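Local structure of putative transcriptional regulator (Clostridium difficile, 3QI7) at residues A[182-186]-A[187-191]; A[315-318]-A[319-323]; A[329-333]-A[334-338]. The protein is of unknown function but has a periplasmic-binding-protein-like fold and may bind a small ligand such as a sugar, perhaps as a lipoprotein or regulator. All coordinates share one frame; numbering follows the deposited sequence.

Contact 1 of 3, residues A[182-186]-A[187-191]; sequences ETCKN and IGLPF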
ATOM      1  N   GLU A 182     -20.207  -8.870   4.748  1.00 23.41           N
ATOM      2  CA  GLU A 182     -20.552  -9.201   6.132  1.00 26.50           C
ATOM      3  C   GLU A 182     -20.668  -7.916   6.935  1.00 23.56           C
ATOM      4  O   GLU A 182     -21.659  -7.693   7.676  1.00 24.22           O
ATOM      5  CB  GLU A 182     -19.463 -10.121   6.687  1.00 23.95           C
ATOM      6  CG  GLU A 182     -19.569 -10.577   8.116  1.00 41.26           C
ATOM      7  CD  GLU A 182     -18.370 -11.469   8.478  1.00 48.13           C
ATOM      8  OE1 GLU A 182     -18.053 -12.378   7.669  1.00 54.34           O
ATOM      9  OE2 GLU A 182     -17.726 -11.241   9.536  1.00 54.00           O
ATOM     10  N   THR A 183     -19.685  -7.045   6.759  1.00 21.44           N
ATOM     11  CA  THR A 183     -19.704  -5.777   7.462  1.00 22.00           C
ATOM     12  C   THR A 183     -20.939  -4.954   7.077  1.00 22.35           C
ATOM     13  O   THR A 183     -21.646  -4.452   7.975  1.00 22.44           O
ATOM     14  CB  THR A 183     -18.404  -4.966   7.293  1.00 23.04           C
ATOM     15  OG1 THR A 183     -17.274  -5.731   7.750  1.00 22.34           O
ATOM     16  CG2 THR A 183     -18.484  -3.655   8.131  1.00 19.31           C
ATOM     17  N   CYS A 184     -21.202  -4.809   5.776  1.00 24.02           N
ATOM     18  CA  CYS A 184     -22.416  -4.131   5.305  1.00 23.72           C
ATOM     19  C   CYS A 184     -23.693  -4.698   5.957  1.00 24.88           C
ATOM     20  O   CYS A 184     -24.597  -3.950   6.308  1.00 25.82           O
ATOM     21  CB  CYS A 184     -22.532  -4.194   3.775  1.00 22.58           C
ATOM     22  SG  CYS A 184     -21.469  -3.072   2.888  1.00 23.38           S
ATOM     23  N   LYS A 185     -23.754  -6.020   6.100  1.00 27.57           N
ATOM     24  CA  LYS A 185     -24.880  -6.670   6.769  1.00 30.13           C
ATOM     25  C   LYS A 185     -25.004  -6.234   8.228  1.00 28.52           C
ATOM     26  O   LYS A 185     -26.115  -5.928   8.693  1.00 28.49           O
ATOM     27  CB  LYS A 185     -24.787  -8.201   6.698  1.00 29.54           C
ATOM     28  CG  LYS A 185     -26.106  -8.905   7.114  1.00 41.98           C
ATOM     29  CD  LYS A 185     -25.946  -9.865   8.330  1.00 48.71           C
ATOM     30  CE  LYS A 185     -25.764 -11.330   7.930  1.00 55.37           C
ATOM     31  NZ  LYS A 185     -27.044 -12.126   7.898  1.00 55.74           N
ATOM     32  N   ASN A 186     -23.878  -6.185   8.945  1.00 27.91           N
ATOM     33  CA  ASN A 186     -23.889  -5.802  10.344  1.00 28.60           C
ATOM     34  C   ASN A 186     -24.290  -4.340  10.583  1.00 27.81           C
ATOM     35  O   ASN A 186     -24.878  -4.034  11.627  1.00 28.83           O
ATOM     36  CB  ASN A 186     -22.512  -6.026  10.990  1.00 29.46           C
ATOM     37  CG  ASN A 186     -22.165  -7.496  11.159  1.00 34.50           C
ATOM     38  OD1 ASN A 186     -23.040  -8.334  11.262  1.00 35.97           O
ATOM     39  ND2 ASN A 186     -20.864  -7.805  11.203  1.00 31.28           N
ATOM     40  N   ILE A 187     -23.986  -3.454   9.627  1.00 24.21           N
ATOM     41  CA  ILE A 187     -24.204  -2.016   9.788  1.00 25.13           C
ATOM     42  C   ILE A 187     -25.382  -1.484   8.950  1.00 25.19           C
ATOM     43  O   ILE A 187     -25.541  -0.284   8.772  1.00 25.83           O
ATOM     44  CB  ILE A 187     -22.895  -1.225   9.511  1.00 22.24           C
ATOM     45  CG1 ILE A 187     -22.478  -1.261   8.040  1.00 22.70           C
ATOM     46  CG2 ILE A 187     -21.786  -1.802  10.392  1.00 21.87           C
ATOM     47  CD1 ILE A 187     -21.246  -0.425   7.666  1.00 23.33           C
ATOM     48  N   GLY A 188     -26.181  -2.386   8.408  1.00 24.71           N
ATOM     49  CA  GLY A 188     -27.393  -1.983   7.714  1.00 24.33           C
ATOM     50  C   GLY A 188     -27.151  -1.211   6.452  1.00 27.01           C
ATOM     51  O   GLY A 188     -27.930  -0.326   6.127  1.00 28.56           O
ATOM     52  N   LEU A 189     -26.075  -1.537   5.738  1.00 25.59           N
ATOM     53  CA  LEU A 189     -25.787  -0.922   4.438  1.00 26.27           C
ATOM     54  C   LEU A 189     -26.095  -1.914   3.317  1.00 26.30           C
ATOM     55  O   LEU A 189     -25.387  -2.914   3.149  1.00 27.10           O
ATOM     56  CB  LEU A 189     -24.313  -0.513   4.345  1.00 27.45           C
ATOM     57  CG  LEU A 189     -23.775   0.152   3.062  1.00 23.02           C
ATOM     58  CD1 LEU A 189     -24.730   1.253   2.556  1.00 23.37           C
ATOM     59  CD2 LEU A 189     -22.377   0.707   3.329  1.00 21.72           C
ATOM     60  N   PRO A 190     -27.128  -1.628   2.509  1.00 28.02           N
ATOM     61  CA  PRO A 190     -27.400  -2.499   1.371  1.00 29.07           C
ATOM     62  C   PRO A 190     -26.157  -2.740   0.508  1.00 26.97           C
ATOM     63  O   PRO A 190     -25.419  -1.825   0.205  1.00 26.59           O
ATOM     64  CB  PRO A 190     -28.496  -1.743   0.606  1.00 31.22           C
ATOM     65  CG  PRO A 190     -29.207  -0.949   1.680  1.00 33.55           C
ATOM     66  CD  PRO A 190     -28.108  -0.535   2.621  1.00 30.89           C
ATOM     67  N   PHE A 191     -25.916  -3.998   0.159  1.00 27.03           N
ATOM     68  CA  PHE A 191     -24.749  -4.364  -0.602  1.00 26.42           C
ATOM     69  C   PHE A 191     -25.192  -4.982  -1.932  1.00 26.90           C
ATOM     70  O   PHE A 191     -26.069  -5.834  -1.952  1.00 25.93           O
ATOM     71  CB  PHE A 191     -23.889  -5.342   0.201  1.00 25.14           C
ATOM     72  CG  PHE A 191     -22.718  -5.863  -0.548  1.00 19.84           C
ATOM     73  CD1 PHE A 191     -21.559  -5.127  -0.637  1.00 26.00           C
ATOM     74  CD2 PHE A 191     -22.764  -7.122  -1.150  1.00 26.35           C
ATOM     75  CE1 PHE A 191     -20.460  -5.617  -1.343  1.00 26.23           C
ATOM     76  CE2 PHE A 191     -21.683  -7.617  -1.836  1.00 27.49           C
ATOM     77  CZ  PHE A 191     -20.524  -6.860  -1.939  1.00 30.27           C
TER
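The C184 sulfur approaches the F191 ring obliquely at the point where the chain doubles back from a helix, with SG of C184 5.3 Å from the centroid of that ring and 66° off its normal. The C184 side chain takes this place with SG beside the backbone N (chi1 -77°), and there it also meets CD2 of L189 at 3.9 Å. Nearer the backbone, CB of C184 touches CB of F191 at 4.0 Å. The helix ends through backbone bonds: I187 N gives to T183 O (3.0 Å) and, weakly, to C184 O, while L189 N reaches back to C184 O at 2.9 Å. This 6→1 bond, with G188 at positive phi, resembles the wide bond of a Schellman motif. The turn belongs to a beta-alpha-beta crossover in the three-stranded parallel sheet, taking the chain from helix 171-186 into strand 191-196 beside strand 159-164. I187 folds back over the last turn, its CG1 3.3 Å from T183 O. T183 OG1 bonds to M179 O, and its side chain and that of C184 rest on A148 of helix 140-153.

Contact 2 of 3, residues A[315-318]-A[319-323]; sequences IYLA and TEMVK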
ATOM      1  N   ILE A 315      11.933   1.433   6.356  1.00 19.88           N
ATOM      2  CA  ILE A 315      13.277   2.061   6.381  1.00 22.65           C
ATOM      3  C   ILE A 315      13.522   2.834   7.707  1.00 22.18           C
ATOM      4  O   ILE A 315      14.578   2.695   8.326  1.00 23.86           O
ATOM      5  CB  ILE A 315      13.486   2.970   5.150  1.00 24.03           C
ATOM      6  CG1 ILE A 315      13.513   2.113   3.873  1.00 22.58           C
ATOM      7  CG2 ILE A 315      14.790   3.793   5.283  1.00 25.99           C
ATOM      8  CD1 ILE A 315      13.174   2.885   2.633  1.00 18.93           C
ATOM      9  N   TYR A 316      12.554   3.646   8.121  1.00 23.22           N
ATOM     10  CA  TYR A 316      12.663   4.429   9.358  1.00 21.58           C
ATOM     11  C   TYR A 316      12.797   3.524  10.568  1.00 23.79           C
ATOM     12  O   TYR A 316      13.563   3.822  11.489  1.00 23.37           O
ATOM     13  CB  TYR A 316      11.442   5.348   9.557  1.00 22.97           C
ATOM     14  CG  TYR A 316      11.413   6.618   8.715  1.00 21.18           C
ATOM     15  CD1 TYR A 316      12.531   7.423   8.562  1.00 26.87           C
ATOM     16  CD2 TYR A 316      10.257   7.016   8.108  1.00 26.98           C
ATOM     17  CE1 TYR A 316      12.483   8.608   7.787  1.00 29.58           C
ATOM     18  CE2 TYR A 316      10.197   8.168   7.342  1.00 26.82           C
ATOM     19  CZ  TYR A 316      11.307   8.963   7.187  1.00 32.09           C
ATOM     20  OH  TYR A 316      11.196  10.095   6.413  1.00 33.17           O
ATOM     21  N   LEU A 317      12.067   2.405  10.571  1.00 21.92           N
ATOM     22  CA  LEU A 317      12.113   1.448  11.672  1.00 24.93           C
ATOM     23  C   LEU A 317      13.472   0.771  11.730  1.00 25.62           C
ATOM     24  O   LEU A 317      14.071   0.650  12.814  1.00 27.94           O
ATOM     25  CB  LEU A 317      11.018   0.382  11.482  1.00 25.81           C
ATOM     26  CG  LEU A 317      10.340  -0.288  12.663  1.00 33.82           C
ATOM     27  CD1 LEU A 317      10.012   0.678  13.819  1.00 25.88           C
ATOM     28  CD2 LEU A 317       9.067  -0.969  12.117  1.00 31.08           C
ATOM     29  N   ALA A 318      13.938   0.285  10.578  1.00 25.73           N
ATOM     30  CA  ALA A 318      15.254  -0.353  10.509  1.00 24.73           C
ATOM     31  C   ALA A 318      16.329   0.591  11.060  1.00 25.72           C
ATOM     32  O   ALA A 318      17.128   0.215  11.906  1.00 25.40           O
ATOM     33  CB  ALA A 318      15.596  -0.769   9.069  1.00 27.28           C
ATOM     34  N   THR A 319      16.349   1.827  10.580  1.00 25.53           N
ATOM     35  CA  THR A 319      17.318   2.837  11.065  1.00 27.59           C
ATOM     36  C   THR A 319      17.265   3.026  12.593  1.00 28.14           C
ATOM     37  O   THR A 319      18.303   3.044  13.284  1.00 30.81           O
ATOM     38  CB  THR A 319      17.086   4.177  10.339  1.00 28.10           C
ATOM     39  OG1 THR A 319      17.256   3.959   8.934  1.00 31.45           O
ATOM     40  CG2 THR A 319      18.067   5.266  10.829  1.00 28.38           C
ATOM     41  N   GLU A 320      16.057   3.153  13.125  1.00 27.68           N
ATOM     42  CA  GLU A 320      15.871   3.352  14.554  1.00 28.34           C
ATOM     43  C   GLU A 320      16.357   2.127  15.310  1.00 28.40           C
ATOM     44  O   GLU A 320      16.983   2.233  16.378  1.00 25.49           O
ATOM     45  CB  GLU A 320      14.396   3.601  14.859  1.00 29.10           C
ATOM     46  CG  GLU A 320      14.024   3.746  16.341  1.00 31.46           C
ATOM     47  CD  GLU A 320      14.357   5.107  16.925  1.00 40.26           C
ATOM     48  OE1 GLU A 320      14.602   6.047  16.148  1.00 40.54           O
ATOM     49  OE2 GLU A 320      14.355   5.228  18.179  1.00 44.79           O
HETATM   50  N   MSE A 321      16.031   0.959  14.759  1.00 28.21           N
HETATM   51  CA  MSE A 321      16.392  -0.302  15.407  1.00 29.01           C
HETATM   52  C   MSE A 321      17.906  -0.465  15.467  1.00 31.10           C
HETATM   53  O   MSE A 321      18.440  -0.923  16.486  1.00 31.10           O
HETATM   54  CB  MSE A 321      15.748  -1.500  14.666  1.00 28.13           C
HETATM   55  CG  MSE A 321      14.255  -1.638  14.913  1.00 22.36           C
HETATM   56 SE   MSE A 321      13.444  -3.015  13.744  0.75 29.12          SE
HETATM   57  CE  MSE A 321      13.877  -4.518  14.962  1.00 21.08           C
ATOM     58  N   VAL A 322      18.593  -0.134  14.376  1.00 29.21           N
ATOM     59  CA  VAL A 322      20.054  -0.237  14.343  1.00 30.36           C
ATOM     60  C   VAL A 322      20.670   0.818  15.285  1.00 30.79           C
ATOM     61  O   VAL A 322      21.494   0.480  16.108  1.00 31.97           O
ATOM     62  CB  VAL A 322      20.644  -0.133  12.905  1.00 31.70           C
ATOM     63  CG1 VAL A 322      22.172  -0.180  12.964  1.00 31.37           C
ATOM     64  CG2 VAL A 322      20.111  -1.280  12.009  1.00 27.29           C
ATOM     65  N   LYS A 323      20.217   2.063  15.216  1.00 30.27           N
ATOM     66  CA  LYS A 323      20.759   3.100  16.109  1.00 33.82           C
ATOM     67  C   LYS A 323      20.541   2.794  17.586  1.00 34.24           C
ATOM     68  O   LYS A 323      21.421   3.069  18.406  1.00 35.34           O
ATOM     69  CB  LYS A 323      20.215   4.497  15.767  1.00 34.51           C
ATOM     70  CG  LYS A 323      20.927   5.131  14.603  1.00 35.77           C
ATOM     71  CD  LYS A 323      20.244   6.432  14.169  1.00 40.34           C
ATOM     72  CE  LYS A 323      21.125   7.210  13.215  1.00 41.91           C
ATOM     73  NZ  LYS A 323      20.409   8.393  12.683  1.00 45.83           N
TER
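L317 and M321, a selenomethionine, pack along one side of helix 306-324, one turn apart. M321 keeps CG beside its own backbone N (chi1 -74°), which lays that carbon against the carbonyl of L317, with CG of M321 3.1 Å from O of L317. With chi2 extended (172°), SE of M321 comes to 4.3 Å from CG of L317; the bend at chi3 turns only CE. The same carbonyl accepts M321 N at 2.8 Å, so the oxygen receives an N-H tilted somewhat from the carbonyl plane and has side-chain carbon alongside. Around the turn the helical ladder continues from T319 N to I315 O, E320 N to Y316 O and V322 N to A318 O; the first of these is nearly straight (173°). T319 OG1 also lies 3.0 Å from I315 O, but its hydroxyl has a hydrogen-bond partner in Y39 OH as well. V322 leans CG2 over A318 O at 3.3 Å.

Packing is looser on the side carrying Y316, E320 and K323, all partly exposed. E320 leaves the helix with CG anti to its N and bends at chi2, and its carboxylate leads away from the preceding turn toward a long, weak ion pair with R344. Y316 OH bonds to E38, and K323 NZ to Q57.

Toward the sheet, A318 and V322 rest on strands 13-19 and 115-118, while I315 turns to helix 26-42 and L317 meets F340 of helix 334-345.

Contact 3 of 3, residues A[329-333]-A[334-338]; sequences EDVCD and PDYLE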
ATOM      1  N   GLU A 329      11.030  -7.795  19.275  1.00 29.71           N
ATOM      2  CA  GLU A 329      10.206  -7.731  20.476  1.00 31.90           C
ATOM      3  C   GLU A 329       9.965  -6.298  20.892  1.00 33.50           C
ATOM      4  O   GLU A 329       8.904  -5.996  21.412  1.00 33.15           O
ATOM      5  CB  GLU A 329      10.831  -8.461  21.680  1.00 36.22           C
ATOM      6  CG  GLU A 329      11.043  -9.948  21.499  1.00 42.87           C
ATOM      7  CD  GLU A 329      12.430 -10.275  20.942  1.00 54.44           C
ATOM      8  OE1 GLU A 329      13.021  -9.412  20.248  1.00 34.26           O
ATOM      9  OE2 GLU A 329      12.916 -11.400  21.193  1.00 57.76           O
ATOM     10  N   ASP A 330      10.950  -5.426  20.668  1.00 31.88           N
ATOM     11  CA  ASP A 330      10.867  -4.018  21.099  1.00 31.63           C
ATOM     12  C   ASP A 330       9.926  -3.180  20.247  1.00 29.29           C
ATOM     13  O   ASP A 330       9.305  -2.234  20.756  1.00 29.80           O
ATOM     14  CB  ASP A 330      12.230  -3.354  21.038  1.00 30.87           C
ATOM     15  CG  ASP A 330      13.230  -3.973  21.968  1.00 31.88           C
ATOM     16  OD1 ASP A 330      12.918  -4.094  23.166  1.00 37.26           O
ATOM     17  OD2 ASP A 330      14.329  -4.319  21.501  1.00 33.05           O
ATOM     18  N   VAL A 331       9.809  -3.517  18.967  1.00 27.52           N
ATOM     19  CA  VAL A 331       9.069  -2.660  18.029  1.00 26.22           C
ATOM     20  C   VAL A 331       7.733  -3.246  17.538  1.00 24.61           C
ATOM     21  O   VAL A 331       6.863  -2.492  17.136  1.00 25.06           O
ATOM     22  CB  VAL A 331       9.951  -2.203  16.809  1.00 24.88           C
ATOM     23  CG1 VAL A 331      11.264  -1.540  17.299  1.00 25.19           C
ATOM     24  CG2 VAL A 331      10.246  -3.340  15.839  1.00 25.72           C
ATOM     25  N   CYS A 332       7.564  -4.566  17.591  1.00 25.17           N
ATOM     26  CA  CYS A 332       6.378  -5.201  17.032  1.00 24.74           C
ATOM     27  C   CYS A 332       5.252  -5.205  18.073  1.00 26.48           C
ATOM     28  O   CYS A 332       5.018  -6.202  18.768  1.00 24.83           O
ATOM     29  CB  CYS A 332       6.681  -6.598  16.514  1.00 26.09           C
ATOM     30  SG  CYS A 332       7.775  -6.618  15.094  1.00 26.44           S
ATOM     31  N   ASP A 333       4.587  -4.051  18.167  1.00 24.47           N
ATOM     32  CA  ASP A 333       3.505  -3.795  19.120  1.00 24.50           C
ATOM     33  C   ASP A 333       2.658  -2.666  18.525  1.00 23.71           C
ATOM     34  O   ASP A 333       3.213  -1.661  18.101  1.00 22.00           O
ATOM     35  CB  ASP A 333       4.107  -3.363  20.449  1.00 25.83           C
ATOM     36  CG  ASP A 333       3.096  -2.686  21.385  1.00 33.34           C
ATOM     37  OD1 ASP A 333       2.296  -3.391  22.016  1.00 33.52           O
ATOM     38  OD2 ASP A 333       3.115  -1.442  21.506  1.00 30.65           O
ATOM     39  N   PRO A 334       1.318  -2.823  18.481  1.00 23.64           N
ATOM     40  CA  PRO A 334       0.493  -1.790  17.813  1.00 22.15           C
ATOM     41  C   PRO A 334       0.688  -0.361  18.343  1.00 23.48           C
ATOM     42  O   PRO A 334       0.806   0.579  17.532  1.00 22.74           O
ATOM     43  CB  PRO A 334      -0.932  -2.255  18.111  1.00 23.77           C
ATOM     44  CG  PRO A 334      -0.813  -3.702  18.285  1.00 23.29           C
ATOM     45  CD  PRO A 334       0.472  -3.920  18.984  1.00 23.54           C
ATOM     46  N   ASP A 335       0.751  -0.187  19.664  1.00 24.41           N
ATOM     47  CA  ASP A 335       0.942   1.158  20.260  1.00 25.65           C
ATOM     48  C   ASP A 335       2.285   1.765  19.878  1.00 24.18           C
ATOM     49  O   ASP A 335       2.359   2.944  19.513  1.00 22.71           O
ATOM     50  CB  ASP A 335       0.793   1.152  21.792  1.00 26.55           C
ATOM     51  CG  ASP A 335      -0.667   0.960  22.254  1.00 35.13           C
ATOM     52  OD1 ASP A 335      -1.620   1.238  21.471  1.00 29.23           O
ATOM     53  OD2 ASP A 335      -0.843   0.517  23.411  1.00 36.36           O
ATOM     54  N   TYR A 336       3.331   0.955  19.899  1.00 20.85           N
ATOM     55  CA  TYR A 336       4.643   1.417  19.475  1.00 23.04           C
ATOM     56  C   TYR A 336       4.646   1.885  18.015  1.00 19.76           C
ATOM     57  O   TYR A 336       5.126   2.973  17.694  1.00 20.51           O
ATOM     58  CB  TYR A 336       5.708   0.329  19.700  1.00 22.71           C
ATOM     59  CG  TYR A 336       7.069   0.814  19.309  1.00 23.12           C
ATOM     60  CD1 TYR A 336       7.482   0.770  17.984  1.00 22.13           C
ATOM     61  CD2 TYR A 336       7.929   1.370  20.256  1.00 25.19           C
ATOM     62  CE1 TYR A 336       8.715   1.253  17.605  1.00 28.39           C
ATOM     63  CE2 TYR A 336       9.174   1.848  19.886  1.00 27.45           C
ATOM     64  CZ  TYR A 336       9.548   1.799  18.557  1.00 29.13           C
ATOM     65  OH  TYR A 336      10.766   2.253  18.156  1.00 32.06           O
ATOM     66  N   LEU A 337       4.087   1.066  17.128  1.00 20.79           N
ATOM     67  CA  LEU A 337       4.104   1.369  15.693  1.00 18.90           C
ATOM     68  C   LEU A 337       3.183   2.546  15.311  1.00 19.39           C
ATOM     69  O   LEU A 337       3.516   3.351  14.414  1.00 20.90           O
ATOM     70  CB  LEU A 337       3.740   0.102  14.911  1.00 18.76           C
ATOM     71  CG  LEU A 337       4.761  -1.017  14.989  1.00 20.39           C
ATOM     72  CD1 LEU A 337       4.136  -2.360  14.602  1.00 21.33           C
ATOM     73  CD2 LEU A 337       5.982  -0.669  14.133  1.00 18.17           C
ATOM     74  N   GLU A 338       2.059   2.678  16.002  1.00 17.20           N
ATOM     75  CA  GLU A 338       1.181   3.825  15.818  1.00 20.92           C
ATOM     76  C   GLU A 338       1.855   5.123  16.273  1.00 18.93           C
ATOM     77  O   GLU A 338       1.799   6.138  15.555  1.00 16.23           O
ATOM     78  CB  GLU A 338      -0.172   3.594  16.517  1.00 19.64           C
ATOM     79  CG  GLU A 338      -0.963   2.507  15.810  1.00 23.85           C
ATOM     80  CD  GLU A 338      -2.181   2.005  16.571  1.00 24.31           C
ATOM     81  OE1 GLU A 338      -2.739   2.749  17.424  1.00 22.16           O
ATOM     82  OE2 GLU A 338      -2.567   0.853  16.284  1.00 21.97           O
TER
HETATM   83  O   HOH W   1       0.111  -2.100  21.849  1.00 29.88           O
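D333 is the N-cap of helix 334-345, and its side chain accepts the backbone N of Y336 across the first turn. The bond from Y336 N to OD2 of D333 is 2.9 Å long; the donor meets the anti side of the carboxylate, 26° out of its plane. D333 gets there with CG anti to its backbone N (chi1 163°), while its own carbonyl takes L337 N at 3.0 Å, the first regular bond of the helix. P334 follows the cap at the first helical position, where its lack of an N-H costs no helical hydrogen bond. A water accepts from D335 N and lies close to OD1 of D333, a bridge that is doubtful because that distance is very short. The helix N-terminus would probably favour the negative charge of D333.

Before the cap, the chain leaves helix 328-331 through an inverse gamma turn centred on C332, closed by a weak bond from D333 N to V331 O. The Y336 ring lies against the last residues of helix 328-331. CA of V331 lies over one face, 4.1 Å from the ring centroid in a CH-pi contact, and O of D330 stands above the same face toward the rim. The V331 side chain crosses Y336 at a slant, with CB of V331 3.8 Å from CE1 of Y336. L337, the next residue, brings CG to 3.3 Å from V331 O and also lies near D333 O.

D330 OD2 is bonded to T327 N at the start of the short helix. P334 touches P353 and L337 touches F351, both of strand 349-353, while V331, Y336 and L337 all pack on helix 306-324.

How the contacts relate
Contacts 2 and 3 share one side of the molecule and touch: CD2 of L317 packs on CD2 of L337 at 3.7 Å, and CG of M321 on CG1 of V331 at 3.8 Å. Y336 joins the same interface, its ring against L317 and its OH near CG of E320. The helix of contact 2 is thus packed against the turn and helix start of contact 3, their centres about 13 Å apart, beside the eight-stranded sheet. Contact 1 belongs to the three-stranded sheet, with its centre about 41 Å from that of contact 2 and about 32 Å from that of contact 3; it touches neither.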